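Local coordinates for protein probable ribosomal RNA small subunit methyltransferase (Thermus thermophilus, PDB 3DMH) that transfers a methyl group from S-adenosylmethionine to the N2 atom of a guanine in 16S ribosomal RNA, at residues G210-A215 and Y244-L249. Residues are numbered along the deposited sequence; the frame is centred on the assembly and turned at random.
Sequences GKVDPA and YGALTL. With GMP (guanosine), chain E; SAM (S-adenosylmethionine), chain D.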
ATOM      1  N   GLY A 210       7.817  11.860  -6.266  1.00 20.30           N
ATOM      2  CA  GLY A 210       8.510  12.966  -6.955  1.00 19.97           C
ATOM      3  C   GLY A 210       8.087  14.381  -6.593  1.00 20.88           C
ATOM      4  O   GLY A 210       8.768  15.339  -6.962  1.00 20.69           O
ATOM      5  N   LYS A 211       6.974  14.524  -5.866  1.00 20.98           N
ATOM      6  CA  LYS A 211       6.479  15.849  -5.452  1.00 22.34           C
ATOM      7  C   LYS A 211       5.464  15.724  -4.332  1.00 22.35           C
ATOM      8  O   LYS A 211       4.762  14.724  -4.238  1.00 22.59           O
ATOM      9  CB  LYS A 211       5.845  16.618  -6.614  1.00 22.77           C
ATOM     10  CG  LYS A 211       4.588  15.983  -7.187  1.00 24.76           C
ATOM     11  CD  LYS A 211       4.261  16.613  -8.544  1.00 28.43           C
ATOM     12  CE  LYS A 211       2.853  16.255  -9.008  1.00 30.51           C
ATOM     13  NZ  LYS A 211       2.704  14.793  -9.225  1.00 33.24           N
ATOM     14  N   VAL A 212       5.373  16.760  -3.501  1.00 22.85           N
ATOM     15  CA  VAL A 212       4.394  16.781  -2.424  1.00 22.61           C
ATOM     16  C   VAL A 212       2.988  17.003  -2.994  1.00 21.83           C
ATOM     17  O   VAL A 212       2.764  17.943  -3.777  1.00 22.12           O
ATOM     18  CB  VAL A 212       4.756  17.854  -1.368  1.00 23.65           C
ATOM     19  CG1 VAL A 212       3.711  17.903  -0.276  1.00 22.47           C
ATOM     20  CG2 VAL A 212       6.114  17.541  -0.745  1.00 24.46           C
ATOM     21  N   ASP A 213       2.057  16.111  -2.623  1.00 21.51           N
ATOM     22  CA  ASP A 213       0.646  16.266  -2.987  1.00 20.92           C
ATOM     23  C   ASP A 213       0.145  17.650  -2.540  1.00 19.86           C
ATOM     24  O   ASP A 213       0.260  18.001  -1.369  1.00 19.57           O
ATOM     25  CB  ASP A 213      -0.180  15.144  -2.317  1.00 21.55           C
ATOM     26  CG  ASP A 213      -1.677  15.190  -2.668  1.00 23.03           C
ATOM     27  OD1 ASP A 213      -2.150  16.131  -3.331  1.00 25.34           O
ATOM     28  OD2 ASP A 213      -2.393  14.250  -2.258  1.00 24.14           O
ATOM     29  N   PRO A 214      -0.385  18.456  -3.483  1.00 19.93           N
ATOM     30  CA  PRO A 214      -0.979  19.741  -3.091  1.00 20.36           C
ATOM     31  C   PRO A 214      -2.020  19.603  -1.962  1.00 20.29           C
ATOM     32  O   PRO A 214      -2.160  20.517  -1.149  1.00 20.92           O
ATOM     33  CB  PRO A 214      -1.628  20.234  -4.388  1.00 20.28           C
ATOM     34  CG  PRO A 214      -0.775  19.590  -5.486  1.00 21.23           C
ATOM     35  CD  PRO A 214      -0.452  18.228  -4.939  1.00 20.14           C
ATOM     36  N   ALA A 215      -2.720  18.468  -1.887  1.00 19.98           N
ATOM     37  CA  ALA A 215      -3.698  18.261  -0.820  1.00 19.26           C
ATOM     38  C   ALA A 215      -3.023  18.213   0.552  1.00 19.77           C
ATOM     39  O   ALA A 215      -3.551  18.747   1.542  1.00 19.99           O
ATOM     40  CB  ALA A 215      -4.503  16.973  -1.064  1.00 19.10           C
ATOM     41  N   TYR A 244       5.422   8.378   2.279  1.00 18.88           N
ATOM     42  CA  TYR A 244       6.854   8.703   2.502  1.00 19.36           C
ATOM     43  C   TYR A 244       7.072   9.901   3.454  1.00 19.75           C
ATOM     44  O   TYR A 244       8.204  10.325   3.687  1.00 19.28           O
ATOM     45  CB  TYR A 244       7.606   8.912   1.184  1.00 19.38           C
ATOM     46  CG  TYR A 244       7.057  10.030   0.358  1.00 19.99           C
ATOM     47  CD1 TYR A 244       7.252  11.369   0.720  1.00 20.33           C
ATOM     48  CD2 TYR A 244       6.347   9.750  -0.804  1.00 19.85           C
ATOM     49  CE1 TYR A 244       6.741  12.399  -0.068  1.00 20.77           C
ATOM     50  CE2 TYR A 244       5.846  10.772  -1.602  1.00 18.43           C
ATOM     51  CZ  TYR A 244       6.027  12.077  -1.218  1.00 20.98           C
ATOM     52  OH  TYR A 244       5.504  13.065  -2.001  1.00 21.53           O
ATOM     53  N   GLY A 245       5.981  10.438   4.002  1.00 19.42           N
ATOM     54  CA  GLY A 245       6.089  11.429   5.059  1.00 20.44           C
ATOM     55  C   GLY A 245       5.794  12.885   4.771  1.00 19.65           C
ATOM     56  O   GLY A 245       6.260  13.748   5.512  1.00 20.62           O
ATOM     57  N   ALA A 246       4.972  13.163   3.753  1.00 19.84           N
ATOM     58  CA  ALA A 246       4.633  14.568   3.440  1.00 20.35           C
ATOM     59  C   ALA A 246       4.041  15.316   4.638  1.00 20.60           C
ATOM     60  O   ALA A 246       4.334  16.492   4.837  1.00 20.07           O
ATOM     61  CB  ALA A 246       3.704  14.659   2.233  1.00 21.36           C
ATOM     62  N   LEU A 247       3.219  14.637   5.443  1.00 20.24           N
ATOM     63  CA  LEU A 247       2.701  15.230   6.698  1.00 19.79           C
ATOM     64  C   LEU A 247       3.619  14.942   7.887  1.00 19.82           C
ATOM     65  O   LEU A 247       3.813  15.787   8.765  1.00 20.47           O
ATOM     66  CB  LEU A 247       1.288  14.725   7.014  1.00 20.00           C
ATOM     67  CG  LEU A 247       0.241  14.892   5.910  1.00 20.02           C
ATOM     68  CD1 LEU A 247      -1.109  14.323   6.330  1.00 20.30           C
ATOM     69  CD2 LEU A 247       0.080  16.361   5.494  1.00 20.66           C
ATOM     70  N   THR A 248       4.162  13.727   7.903  1.00 20.52           N
ATOM     71  CA  THR A 248       4.952  13.227   9.029  1.00 20.58           C
ATOM     72  C   THR A 248       6.198  14.063   9.301  1.00 20.53           C
ATOM     73  O   THR A 248       6.463  14.424  10.442  1.00 20.68           O
ATOM     74  CB  THR A 248       5.414  11.781   8.762  1.00 20.51           C
ATOM     75  OG1 THR A 248       4.362  11.035   8.103  1.00 25.04           O
ATOM     76  CG2 THR A 248       5.886  11.115  10.074  1.00 23.31           C
ATOM     77  N   LEU A 249       6.965  14.346   8.256  1.00 19.92           N
ATOM     78  CA  LEU A 249       8.242  15.057   8.445  1.00 19.96           C
ATOM     79  C   LEU A 249       8.040  16.477   8.966  1.00 20.15           C
ATOM     80  O   LEU A 249       8.653  16.840   9.979  1.00 19.95           O
ATOM     81  CB  LEU A 249       9.122  15.022   7.178  1.00 20.52           C
ATOM     82  CG  LEU A 249      10.144  13.871   7.110  1.00 19.58           C
ATOM     83  CD1 LEU A 249       9.481  12.504   6.954  1.00 21.81           C
ATOM     84  CD2 LEU A 249      11.137  14.102   5.976  1.00 20.66           C
TER
HETATM   85  C4' GMP E 385      -5.875  15.824  -8.688  1.00 35.04           C
HETATM   86  O4' GMP E 385      -6.320  15.430  -7.384  1.00 34.35           O
HETATM   87  C3' GMP E 385      -5.551  14.540  -9.434  1.00 35.10           C
HETATM   88  O3' GMP E 385      -4.137  14.328  -9.331  1.00 37.19           O
HETATM   89  C2' GMP E 385      -6.283  13.466  -8.650  1.00 33.44           C
HETATM   90  O2' GMP E 385      -5.623  12.204  -8.743  1.00 35.73           O
HETATM   91  C1' GMP E 385      -6.222  14.010  -7.233  1.00 30.01           C
HETATM   92  N9  GMP E 385      -7.317  13.591  -6.332  1.00 28.75           N
HETATM   93  C8  GMP E 385      -8.591  13.300  -6.642  1.00 27.39           C
HETATM   94  N7  GMP E 385      -9.308  12.977  -5.534  1.00 28.28           N
HETATM   95  C5  GMP E 385      -8.478  13.084  -4.472  1.00 27.09           C
HETATM   96  C6  GMP E 385      -8.568  12.888  -3.001  1.00 27.64           C
HETATM   97  O6  GMP E 385      -9.641  12.545  -2.463  1.00 26.21           O
HETATM   98  N1  GMP E 385      -7.454  13.093  -2.275  1.00 26.73           N
HETATM   99  C2  GMP E 385      -6.272  13.467  -2.824  1.00 27.53           C
HETATM  100  N2  GMP E 385      -5.175  13.660  -2.052  1.00 26.43           N
HETATM  101  N3  GMP E 385      -6.118  13.666  -4.163  1.00 26.36           N
HETATM  102  C4  GMP E 385      -7.167  13.494  -5.006  1.00 27.70           C
HETATM  103  N   SAM D 384       0.198  10.942   3.998  1.00 16.82           N
HETATM  104  CA  SAM D 384       0.876  10.794   2.664  1.00 17.87           C
HETATM  105  C   SAM D 384       0.825  12.120   1.937  1.00 18.59           C
HETATM  106  O   SAM D 384       0.063  12.973   2.413  1.00 19.76           O
HETATM  107  OXT SAM D 384       1.497  12.284   0.905  1.00 19.44           O
HETATM  108  CB  SAM D 384       0.183   9.737   1.800  1.00 17.79           C
HETATM  109  CG  SAM D 384      -1.292   9.998   1.485  1.00 17.65           C
HETATM  110  SD  SAM D 384      -1.964   8.738   0.353  1.00 19.20           S
HETATM  111  CE  SAM D 384      -3.386   9.613  -0.361  1.00 19.57           C
HETATM  112  C5' SAM D 384      -2.821   7.536   1.411  1.00 17.16           C
HETATM  113  C4' SAM D 384      -1.859   6.581   2.099  1.00 15.33           C
HETATM  114  O4' SAM D 384      -2.691   5.653   2.792  1.00 13.93           O
HETATM  115  C3' SAM D 384      -0.945   5.787   1.156  1.00 14.02           C
HETATM  116  O3' SAM D 384       0.426   5.938   1.500  1.00 13.83           O
HETATM  117  C2' SAM D 384      -1.443   4.347   1.316  1.00 13.48           C
HETATM  118  O2' SAM D 384      -0.468   3.342   1.114  1.00 14.54           O
HETATM  119  C1' SAM D 384      -1.986   4.428   2.741  1.00 13.93           C
HETATM  120  N9  SAM D 384      -2.872   3.321   3.042  1.00 11.94           N
HETATM  121  C8  SAM D 384      -3.725   2.623   2.190  1.00 13.52           C
HETATM  122  N7  SAM D 384      -4.391   1.681   2.904  1.00 12.59           N
HETATM  123  C5  SAM D 384      -3.950   1.764   4.208  1.00 11.05           C
HETATM  124  C6  SAM D 384      -4.235   1.037   5.370  1.00 11.86           C
HETATM  125  N6  SAM D 384      -5.088   0.004   5.354  1.00 12.42           N
HETATM  126  N1  SAM D 384      -3.596   1.405   6.531  1.00 12.34           N
HETATM  127  C2  SAM D 384      -2.691   2.442   6.564  1.00 12.71           C
HETATM  128  N3  SAM D 384      -2.346   3.144   5.415  1.00 12.22           N
HETATM  129  C4  SAM D 384      -2.992   2.797   4.279  1.00 11.34           C
HETATM  130  O   HOH W   1       2.794  13.910  -0.924  1.00 19.59           O
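Y244 reaches across to the 210-215 loop with its hydroxyl, and beside it V212 CG1 lies 4.1 Å from A246 CB. Y244 CB points toward the loop. CG sits between the backbone N and the carbonyl carbon (chi1 60°), a rotation that turns the ring toward K211. The ring meets H202 with planes at about 30° and F200 more steeply, and the side chain also touches S270 of helix 265-277. At the tip, OH lies 2.9 Å from K211 O, which is near the ring plane at its edge; the phenol is hydrogen-bonded to S208 O, while K211 O takes a bond from S208 OG. OH also accepts a hydrogen bond from a water 3.0 Å away. That water accepts from D213 N and donates to SAM OXT at 2.8 Å, tying both segments to the cofactor carboxylate, against which A246 CB also rests.

Beyond the water, D213 works with both carboxylate oxygens. OD1 takes the A215 N-H from above the carboxylate plane (2.8 Å, N-H...O 161°), capping helix 214-227. OD2 accepts from guanosine N2 at 2.9 Å and from N305 ND2. With an alanine in place of D213, the guanosine amino group would probably lose this acceptor and the helix start its side-chain cap. A215 CB packs 3.5 Å from the same N2. The arrangement belongs to the active site of a Rossmann-like, AdoMet-dependent methyltransferase: the loop after strand 236-240 borders the methionine end of the cofactor, and the N-capped start of helix 214-227 holds the amino group to be methylated.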